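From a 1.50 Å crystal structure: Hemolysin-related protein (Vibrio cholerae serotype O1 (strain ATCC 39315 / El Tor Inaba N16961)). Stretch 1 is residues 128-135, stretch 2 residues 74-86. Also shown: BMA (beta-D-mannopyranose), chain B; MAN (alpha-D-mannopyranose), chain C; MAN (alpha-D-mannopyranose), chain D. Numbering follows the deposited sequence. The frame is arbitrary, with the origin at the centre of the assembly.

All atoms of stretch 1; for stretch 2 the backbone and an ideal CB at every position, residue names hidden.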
ATOM      1  N   GLY A 128      -6.409 -12.454  -0.029  1.00  5.88           N
ATOM      2  CA  GLY A 128      -7.047 -12.744  -1.298  1.00  7.60           C
ATOM      3  C   GLY A 128      -8.141 -11.783  -1.706  1.00  8.53           C
ATOM      4  O   GLY A 128      -8.738 -11.976  -2.771  1.00  6.60           O
ATOM      5  N   TRP A 129      -8.434 -10.764  -0.899  1.00  5.38           N
ATOM      6  CA  TRP A 129      -9.437  -9.760  -1.243  1.00  3.82           C
ATOM      7  C   TRP A 129      -8.846  -8.358  -1.257  1.00  4.22           C
ATOM      8  O   TRP A 129      -8.916  -7.676  -2.285  1.00  4.63           O
ATOM      9  CB  TRP A 129     -10.615  -9.840  -0.262  1.00  5.94           C
ATOM     10  CG  TRP A 129     -11.693  -8.813  -0.502  1.00  4.84           C
ATOM     11  CD1 TRP A 129     -12.021  -8.219  -1.690  1.00  6.59           C
ATOM     12  CD2 TRP A 129     -12.581  -8.265   0.478  1.00  3.23           C
ATOM     13  NE1 TRP A 129     -13.059  -7.336  -1.507  1.00  6.40           N
ATOM     14  CE2 TRP A 129     -13.422  -7.347  -0.185  1.00  3.28           C
ATOM     15  CE3 TRP A 129     -12.748  -8.461   1.852  1.00  4.43           C
ATOM     16  CZ2 TRP A 129     -14.410  -6.626   0.481  1.00  4.66           C
ATOM     17  CZ3 TRP A 129     -13.727  -7.745   2.509  1.00  3.55           C
ATOM     18  CH2 TRP A 129     -14.546  -6.839   1.825  1.00  2.60           C
ATOM     19  N   LEU A 130      -8.273  -7.903  -0.145  1.00  4.74           N
ATOM     20  CA  LEU A 130      -7.679  -6.581  -0.037  1.00  3.34           C
ATOM     21  C   LEU A 130      -6.288  -6.717   0.565  1.00  2.61           C
ATOM     22  O   LEU A 130      -5.839  -7.813   0.916  1.00  3.45           O
ATOM     23  CB  LEU A 130      -8.556  -5.654   0.813  1.00  3.33           C
ATOM     24  CG  LEU A 130      -9.986  -5.472   0.303  1.00  2.52           C
ATOM     25  CD1 LEU A 130     -10.841  -4.804   1.354  1.00  3.01           C
ATOM     26  CD2 LEU A 130      -9.999  -4.667  -0.986  1.00  4.56           C
ATOM     27  N   VAL A 131      -5.599  -5.588   0.680  1.00  2.83           N
ATOM     28  CA  VAL A 131      -4.296  -5.541   1.325  1.00  3.51           C
ATOM     29  C   VAL A 131      -4.511  -5.287   2.809  1.00  3.08           C
ATOM     30  O   VAL A 131      -5.081  -4.262   3.196  1.00  3.48           O
ATOM     31  CB  VAL A 131      -3.407  -4.456   0.703  1.00  2.54           C
ATOM     32  CG1 VAL A 131      -2.120  -4.282   1.508  1.00  2.34           C
ATOM     33  CG2 VAL A 131      -3.091  -4.807  -0.743  1.00  3.66           C
ATOM     34  N   GLU A 132      -4.058  -6.221   3.641  1.00  2.39           N
ATOM     35  CA  GLU A 132      -4.110  -6.010   5.079  1.00  3.68           C
ATOM     36  C   GLU A 132      -2.917  -5.222   5.600  1.00  2.77           C
ATOM     37  O   GLU A 132      -3.063  -4.468   6.567  1.00  3.35           O
ATOM     38  CB  GLU A 132      -4.200  -7.350   5.808  1.00  3.21           C
ATOM     39  CG  GLU A 132      -5.600  -7.950   5.784  1.00  2.94           C
ATOM     40  CD  GLU A 132      -5.964  -8.547   4.439  1.00  5.83           C
ATOM     41  OE1 GLU A 132      -5.223  -9.434   3.963  1.00  5.17           O
ATOM     42  OE2 GLU A 132      -6.989  -8.137   3.856  1.00  4.53           O
ATOM     43  N   GLY A 133      -1.745  -5.362   4.982  1.00  4.30           N
ATOM     44  CA  GLY A 133      -0.578  -4.639   5.455  1.00  5.29           C
ATOM     45  C   GLY A 133       0.507  -4.578   4.402  1.00  3.28           C
ATOM     46  O   GLY A 133       0.479  -5.301   3.405  1.00  4.14           O
ATOM     47  N   PHE A 134       1.473  -3.688   4.636  1.00  3.79           N
ATOM     48  CA  PHE A 134       2.676  -3.652   3.815  1.00  4.49           C
ATOM     49  C   PHE A 134       3.821  -3.044   4.613  1.00  3.36           C
ATOM     50  O   PHE A 134       3.622  -2.404   5.648  1.00  2.41           O
ATOM     51  CB  PHE A 134       2.461  -2.896   2.490  1.00  2.62           C
ATOM     52  CG  PHE A 134       2.476  -1.390   2.611  1.00  3.12           C
ATOM     53  CD1 PHE A 134       1.316  -0.694   2.915  1.00  3.11           C
ATOM     54  CD2 PHE A 134       3.640  -0.672   2.386  1.00  3.03           C
ATOM     55  CE1 PHE A 134       1.321   0.686   3.013  1.00  5.46           C
ATOM     56  CE2 PHE A 134       3.650   0.712   2.480  1.00  5.59           C
ATOM     57  CZ  PHE A 134       2.491   1.389   2.795  1.00  5.99           C
ATOM     58  N   GLN A 135       5.031  -3.271   4.112  1.00  1.77           N
ATOM     59  CA  GLN A 135       6.246  -2.870   4.800  1.00  1.97           C
ATOM     60  C   GLN A 135       7.337  -2.603   3.776  1.00  4.25           C
ATOM     61  O   GLN A 135       7.463  -3.334   2.791  1.00  4.19           O
ATOM     62  CB  GLN A 135       6.693  -3.960   5.779  1.00  3.10           C
ATOM     63  CG  GLN A 135       8.028  -3.712   6.436  1.00  5.10           C
ATOM     64  CD  GLN A 135       8.467  -4.882   7.284  1.00  7.88           C
ATOM     65  OE1 GLN A 135       8.380  -6.040   6.863  1.00  8.25           O
ATOM     66  NE2 GLN A 135       8.930  -4.592   8.494  1.00 10.72           N
ATOM     67  N   UNK A  74     -11.595  -1.106  10.138  1.00  4.00           N
ATOM     68  CA  UNK A  74     -12.629  -2.108   9.913  1.00  4.14           C
ATOM     69  C   UNK A  74     -13.457  -1.677   8.711  1.00  3.54           C
ATOM     70  O   UNK A  74     -14.369  -0.855   8.825  1.00  3.56           O
ATOM     71  CB  UNK A  74     -13.508  -2.291  11.152  1.00  4.14           C
ATOM     72  N   UNK A  75     -13.118  -2.234   7.552  1.00  2.42           N
ATOM     73  CA  UNK A  75     -13.802  -1.921   6.308  1.00  2.69           C
ATOM     74  C   UNK A  75     -15.284  -2.263   6.407  1.00  2.82           C
ATOM     75  O   UNK A  75     -15.665  -3.290   6.975  1.00  2.96           O
ATOM     76  CB  UNK A  75     -13.159  -2.672   5.141  1.00  2.69           C
ATOM     77  N   UNK A  76     -16.124  -1.401   5.828  1.00  3.11           N
ATOM     78  CA  UNK A  76     -17.567  -1.535   5.999  1.00  3.79           C
ATOM     79  C   UNK A  76     -18.129  -2.808   5.381  1.00  3.58           C
ATOM     80  O   UNK A  76     -19.209  -3.249   5.787  1.00  4.59           O
ATOM     81  CB  UNK A  76     -18.273  -0.321   5.391  1.00  3.79           C
ATOM     82  N   UNK A  77     -17.450  -3.395   4.400  1.00  1.40           N
ATOM     83  CA  UNK A  77     -17.896  -4.653   3.818  1.00  3.39           C
ATOM     84  C   UNK A  77     -17.150  -5.844   4.406  1.00  4.53           C
ATOM     85  O   UNK A  77     -17.296  -6.968   3.912  1.00  5.07           O
ATOM     86  CB  UNK A  77     -17.716  -4.623   2.299  1.00  3.39           C
ATOM     87  N   UNK A  78     -16.378  -5.620   5.472  1.00  2.30           N
ATOM     88  CA  UNK A  78     -15.805  -6.691   6.255  1.00  4.66           C
ATOM     89  C   UNK A  78     -14.303  -6.614   6.423  1.00  1.73           C
ATOM     90  O   UNK A  78     -13.573  -6.288   5.480  1.00  4.11           O
ATOM     91  CB  UNK A  78     -16.169  -8.033   5.616  1.00  4.66           C
ATOM     92  N   UNK A  79     -13.839  -6.915   7.628  1.00  3.01           N
ATOM     93  CA  UNK A  79     -12.438  -7.173   7.873  1.00  3.16           C
ATOM     94  C   UNK A  79     -11.623  -5.915   8.114  1.00  4.52           C
ATOM     95  O   UNK A  79     -11.992  -4.806   7.725  1.00  3.76           O
ATOM     96  CB  UNK A  79     -11.847  -7.946   6.692  1.00  3.16           C
ATOM     97  N   UNK A  80     -10.480  -6.116   8.769  1.00  2.82           N
ATOM     98  CA  UNK A  80      -9.497  -5.066   8.990  1.00  2.67           C
ATOM     99  C   UNK A  80      -8.492  -5.069   7.844  1.00  2.49           C
ATOM    100  O   UNK A  80      -7.826  -6.082   7.597  1.00  5.71           O
ATOM    101  CB  UNK A  80      -8.790  -5.251  10.334  1.00  2.67           C
ATOM    102  N   UNK A  81      -8.376  -3.938   7.151  1.00  1.89           N
ATOM    103  CA  UNK A  81      -7.455  -3.818   6.029  1.00  3.43           C
ATOM    104  C   UNK A  81      -6.910  -2.399   5.978  1.00  2.62           C
ATOM    105  O   UNK A  81      -7.350  -1.513   6.712  1.00  3.91           O
ATOM    106  CB  UNK A  81      -8.142  -4.184   4.712  1.00  3.43           C
ATOM    107  N   UNK A  82      -5.949  -2.193   5.083  1.00  2.87           N
ATOM    108  CA  UNK A  82      -5.532  -0.848   4.710  1.00  2.78           C
ATOM    109  C   UNK A  82      -6.572  -0.287   3.756  1.00  2.76           C
ATOM    110  O   UNK A  82      -6.907  -0.915   2.742  1.00  3.78           O
ATOM    111  CB  UNK A  82      -4.139  -0.845   4.077  1.00  2.78           C
ATOM    112  N   UNK A  83      -7.101   0.891   4.078  1.00  2.37           N
ATOM    113  CA  UNK A  83      -8.127   1.509   3.254  1.00  2.96           C
ATOM    114  C   UNK A  83      -7.623   2.735   2.500  1.00  1.26           C
ATOM    115  O   UNK A  83      -8.196   3.071   1.455  1.00  2.07           O
ATOM    116  CB  UNK A  83      -9.323   1.898   4.125  1.00  2.96           C
ATOM    117  N   UNK A  84      -6.560   3.391   2.967  1.00  3.09           N
ATOM    118  CA  UNK A  84      -6.040   4.550   2.261  1.00  3.84           C
ATOM    119  C   UNK A  84      -4.553   4.701   2.539  1.00  3.18           C
ATOM    120  O   UNK A  84      -4.071   4.386   3.632  1.00  3.66           O
ATOM    121  CB  UNK A  84      -6.795   5.817   2.666  1.00  3.84           C
ATOM    122  N   UNK A  85      -3.830   5.186   1.530  1.00  3.43           N
ATOM    123  CA  UNK A  85      -2.431   5.570   1.679  1.00  2.45           C
ATOM    124  C   UNK A  85      -2.243   6.929   1.035  1.00  2.64           C
ATOM    125  O   UNK A  85      -2.560   7.113  -0.148  1.00  3.65           O
ATOM    126  CB  UNK A  85      -1.494   4.532   1.058  1.00  2.45           C
ATOM    127  N   UNK A  86      -1.712   7.872   1.803  1.00  3.88           N
ATOM    128  CA  UNK A  86      -1.292   9.161   1.279  1.00  3.84           C
ATOM    129  C   UNK A  86       0.222   9.136   1.101  1.00  4.75           C
ATOM    130  O   UNK A  86       0.961   8.946   2.072  1.00  3.91           O
ATOM    131  CB  UNK A  86      -1.722  10.303   2.202  1.00  3.84           C
TER
HETATM  132  C1  BMA B   1     -19.894  -1.921  -2.602  1.00 10.62           C
HETATM  133  C2  BMA B   1     -19.697  -3.420  -2.794  1.00  7.83           C
HETATM  134  C3  BMA B   1     -18.369  -3.851  -2.125  1.00  8.36           C
HETATM  135  C4  BMA B   1     -17.199  -2.926  -2.481  1.00  7.29           C
HETATM  136  C5  BMA B   1     -17.599  -1.447  -2.330  1.00  4.48           C
HETATM  137  C6  BMA B   1     -16.556  -0.499  -2.851  1.00  6.06           C
HETATM  138  O1  BMA B   1     -21.033  -1.524  -3.327  1.00 11.69           O
HETATM  139  O2  BMA B   1     -19.615  -3.747  -4.176  1.00  9.50           O
HETATM  140  O3  BMA B   1     -17.996  -5.165  -2.484  1.00  7.33           O
HETATM  141  O4  BMA B   1     -16.077  -3.237  -1.635  1.00  5.58           O
HETATM  142  O5  BMA B   1     -18.801  -1.209  -3.091  1.00  7.38           O
HETATM  143  O6  BMA B   1     -16.065  -1.016  -4.079  1.00  4.97           O
HETATM  144  C1  MAN C   2     -18.211  -6.125  -1.442  1.00  9.02           C
HETATM  145  C2  MAN C   2     -17.533  -7.413  -1.896  1.00 11.07           C
HETATM  146  C3  MAN C   2     -18.338  -8.022  -3.048  1.00 18.62           C
HETATM  147  C4  MAN C   2     -19.819  -8.161  -2.657  1.00 14.91           C
HETATM  148  C5  MAN C   2     -20.362  -6.791  -2.236  1.00 10.78           C
HETATM  149  C6  MAN C   2     -21.796  -6.843  -1.757  1.00 14.38           C
HETATM  150  O2  MAN C   2     -17.507  -8.391  -0.850  1.00 17.30           O
HETATM  151  O3  MAN C   2     -17.805  -9.272  -3.472  1.00 14.50           O
HETATM  152  O4  MAN C   2     -20.574  -8.638  -3.753  1.00 17.28           O
HETATM  153  O5  MAN C   2     -19.564  -6.295  -1.148  1.00 11.79           O
HETATM  154  O6  MAN C   2     -21.892  -7.855  -0.768  1.00 18.94           O
HETATM  155  C1  MAN D   3     -14.959  -0.222  -4.520  1.00  3.06           C
HETATM  156  C2  MAN D   3     -14.612  -0.662  -5.933  1.00  2.81           C
HETATM  157  C3  MAN D   3     -14.066  -2.079  -5.890  1.00  4.16           C
HETATM  158  C4  MAN D   3     -12.921  -2.209  -4.852  1.00  3.16           C
HETATM  159  C5  MAN D   3     -13.356  -1.640  -3.475  1.00  2.34           C
HETATM  160  C6  MAN D   3     -12.224  -1.578  -2.442  1.00  2.25           C
HETATM  161  O2  MAN D   3     -13.579   0.144  -6.486  1.00  5.33           O
HETATM  162  O3  MAN D   3     -13.625  -2.501  -7.179  1.00  4.15           O
HETATM  163  O4  MAN D   3     -12.580  -3.572  -4.687  1.00  2.09           O
HETATM  164  O5  MAN D   3     -13.864  -0.307  -3.652  1.00  4.71           O
HETATM  165  O6  MAN D   3     -11.155  -0.804  -2.985  1.00  2.42           O

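Position 74 has nothing of stretch 1 within reach of its CB, so the contact sets no rule there; the deposited residue is L74.

Position 75 points its CB toward stretch 1, 4.9 Å from L130 CD1, with the W129 ring and the mannose of chain B further along. Leucine or methionine could cover the apolar start, but a long aromatic with a polar tip would also reach the sugar. The residue is Y75. Its CD2 lies 3.8 Å from L130 CD1 and 3.7 Å from W129 CH2, and its OH shares a hydrogen bond with BMA O4 at 2.8 Å.

Positions 75 to 78 form a type I turn. At 76 the CB points away into open space, where small polar residues common in turns would do; it is N76.

At 77 the CB comes 3.9 Å from W129 CH2, while the sugars of chains B and C lie beyond. A flat, apolar side chain suits a sugar, so any aromatic is plausible. W77 touches W129 CH2 with its CB at 4.0 Å, then leads its ring away from stretch 1 so that BMA C2 lies over one face.

Position 78 has phi 126° and psi 139°, where a CB would jam against the preceding carbonyl O. That calls for glycine, and G78 it is; its O sits 3.3 Å from W129 CZ3. Position 79, at phi 85°, also favours glycine and is G79, whose O accepts a 2.8 Å backbone hydrogen bond from Y75 N.

At 80 the CB points sideways and meets nothing, so many strand residues would fit. Y80 leads its ring away, and its O lies 3.4 Å from E132 CG.

At position 81 the CB is 3.4 Å from V131 O and 4.2 Å from both L130 CB and E132 OE2. A carboxylate asks for a donor, while L130 offers a methyl: lysine, arginine, glutamine or histidine could answer the charge, but a flat ring can answer both. H81 donates from ND1 to E132 OE2 at 2.6 Å, near the ring plane, while L130 CD1 sits over one face, 3.8 Å from the ring centroid. The other nitrogen, NE2, donates to G78 O at 2.7 Å, tying the ring back to the turn.

At 82 the backbone N donates to V131 O at 2.9 Å, and the CB points toward stretch 1, with the F134 ring and the bare CA of G133 beyond. Leucine, methionine or isoleucine would suit. I82 extends CD1 to 3.6 Å from G133 CA and 3.5 Å from F134 CD1, at that ring's edge.

Position 83 faces away and is V83; 84 is out of reach and is A84. The strands cross at 75°, so contact soon thins, yet the CB of position 85 points toward stretch 1, 5.2 Å from F134 CE1. A medium apolar chain fits: I85 brings CD1 to 3.6 Å from F134 CE1. Position 86 is out of reach again, and is K86.

Stretch 2, residues 74-86: LYNWGGYHIVAIK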
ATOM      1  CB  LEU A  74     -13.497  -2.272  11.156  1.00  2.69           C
ATOM      2  CG  LEU A  74     -14.635  -3.288  11.053  1.00  5.90           C
ATOM      3  CD1 LEU A  74     -14.112  -4.678  10.729  1.00  5.22           C
ATOM      4  CD2 LEU A  74     -15.428  -3.318  12.348  1.00 12.10           C
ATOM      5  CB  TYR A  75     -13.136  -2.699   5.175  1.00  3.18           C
ATOM      6  CG  TYR A  75     -13.572  -2.346   3.776  1.00  4.01           C
ATOM      7  CD1 TYR A  75     -13.542  -1.033   3.319  1.00  1.09           C
ATOM      8  CD2 TYR A  75     -13.983  -3.336   2.895  1.00  2.74           C
ATOM      9  CE1 TYR A  75     -13.930  -0.717   2.028  1.00  3.01           C
ATOM     10  CE2 TYR A  75     -14.367  -3.029   1.602  1.00  3.23           C
ATOM     11  CZ  TYR A  75     -14.337  -1.718   1.173  1.00  2.72           C
ATOM     12  OH  TYR A  75     -14.718  -1.393  -0.110  1.00  2.46           O
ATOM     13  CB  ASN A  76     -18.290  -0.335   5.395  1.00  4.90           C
ATOM     14  CG  ASN A  76     -18.195   0.900   6.258  1.00  6.37           C
ATOM     15  OD1 ASN A  76     -17.825   0.845   7.434  1.00  5.62           O
ATOM     16  ND2 ASN A  76     -18.533   2.025   5.676  1.00  2.61           N
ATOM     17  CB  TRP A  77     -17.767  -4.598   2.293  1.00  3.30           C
ATOM     18  CG  TRP A  77     -18.829  -3.717   1.711  1.00  6.92           C
ATOM     19  CD1 TRP A  77     -20.080  -4.095   1.313  1.00  6.77           C
ATOM     20  CD2 TRP A  77     -18.757  -2.301   1.506  1.00  4.05           C
ATOM     21  NE1 TRP A  77     -20.782  -3.007   0.861  1.00  6.43           N
ATOM     22  CE2 TRP A  77     -19.995  -1.892   0.972  1.00  4.65           C
ATOM     23  CE3 TRP A  77     -17.762  -1.339   1.715  1.00  3.52           C
ATOM     24  CZ2 TRP A  77     -20.265  -0.564   0.643  1.00  5.39           C
ATOM     25  CZ3 TRP A  77     -18.033  -0.024   1.386  1.00  4.66           C
ATOM     26  CH2 TRP A  77     -19.272   0.350   0.851  1.00  5.50           C
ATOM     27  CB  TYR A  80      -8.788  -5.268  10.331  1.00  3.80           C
ATOM     28  CG  TYR A  80      -9.601  -4.796  11.514  1.00  5.04           C
ATOM     29  CD1 TYR A  80      -9.529  -3.481  11.951  1.00  5.66           C
ATOM     30  CD2 TYR A  80     -10.455  -5.663  12.183  1.00  5.02           C
ATOM     31  CE1 TYR A  80     -10.277  -3.042  13.029  1.00  6.98           C
ATOM     32  CE2 TYR A  80     -11.206  -5.234  13.262  1.00 10.34           C
ATOM     33  CZ  TYR A  80     -11.114  -3.923  13.678  1.00  8.69           C
ATOM     34  OH  TYR A  80     -11.859  -3.484  14.747  1.00 12.67           O
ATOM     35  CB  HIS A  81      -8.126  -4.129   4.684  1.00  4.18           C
ATOM     36  CG  HIS A  81      -9.158  -5.210   4.741  1.00  3.68           C
ATOM     37  ND1 HIS A  81      -8.863  -6.536   4.512  1.00  4.93           N
ATOM     38  CD2 HIS A  81     -10.491  -5.155   4.966  1.00  4.06           C
ATOM     39  CE1 HIS A  81      -9.967  -7.254   4.612  1.00  5.06           C
ATOM     40  NE2 HIS A  81     -10.970  -6.440   4.884  1.00  4.17           N
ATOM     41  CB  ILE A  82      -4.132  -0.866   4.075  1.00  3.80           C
ATOM     42  CG1 ILE A  82      -3.088  -1.269   5.125  1.00  3.67           C
ATOM     43  CG2 ILE A  82      -3.807   0.502   3.445  1.00  2.04           C
ATOM     44  CD1 ILE A  82      -1.650  -1.332   4.612  1.00  6.69           C
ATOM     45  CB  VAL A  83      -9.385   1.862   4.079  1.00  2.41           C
ATOM     46  CG1 VAL A  83     -10.040   0.583   4.598  1.00  2.09           C
ATOM     47  CG2 VAL A  83      -9.060   2.813   5.229  1.00  3.81           C
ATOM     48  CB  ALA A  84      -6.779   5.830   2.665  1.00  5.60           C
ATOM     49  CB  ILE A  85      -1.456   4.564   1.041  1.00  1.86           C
ATOM     50  CG1 ILE A  85      -1.723   3.144   1.532  1.00  3.34           C
ATOM     51  CG2 ILE A  85      -0.014   4.963   1.372  1.00  3.66           C
ATOM     52  CD1 ILE A  85      -1.049   2.090   0.691  1.00  3.90           C
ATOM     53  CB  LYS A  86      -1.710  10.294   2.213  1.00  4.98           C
ATOM     54  CG  LYS A  86      -1.274  11.669   1.751  1.00  4.78           C
ATOM     55  CD  LYS A  86      -1.684  12.735   2.748  1.00 11.76           C
ATOM     56  CE  LYS A  86      -0.985  14.046   2.470  1.00 11.57           C
ATOM     57  NZ  LYS A  86      -1.269  15.052   3.534  1.00 20.67           N
TER
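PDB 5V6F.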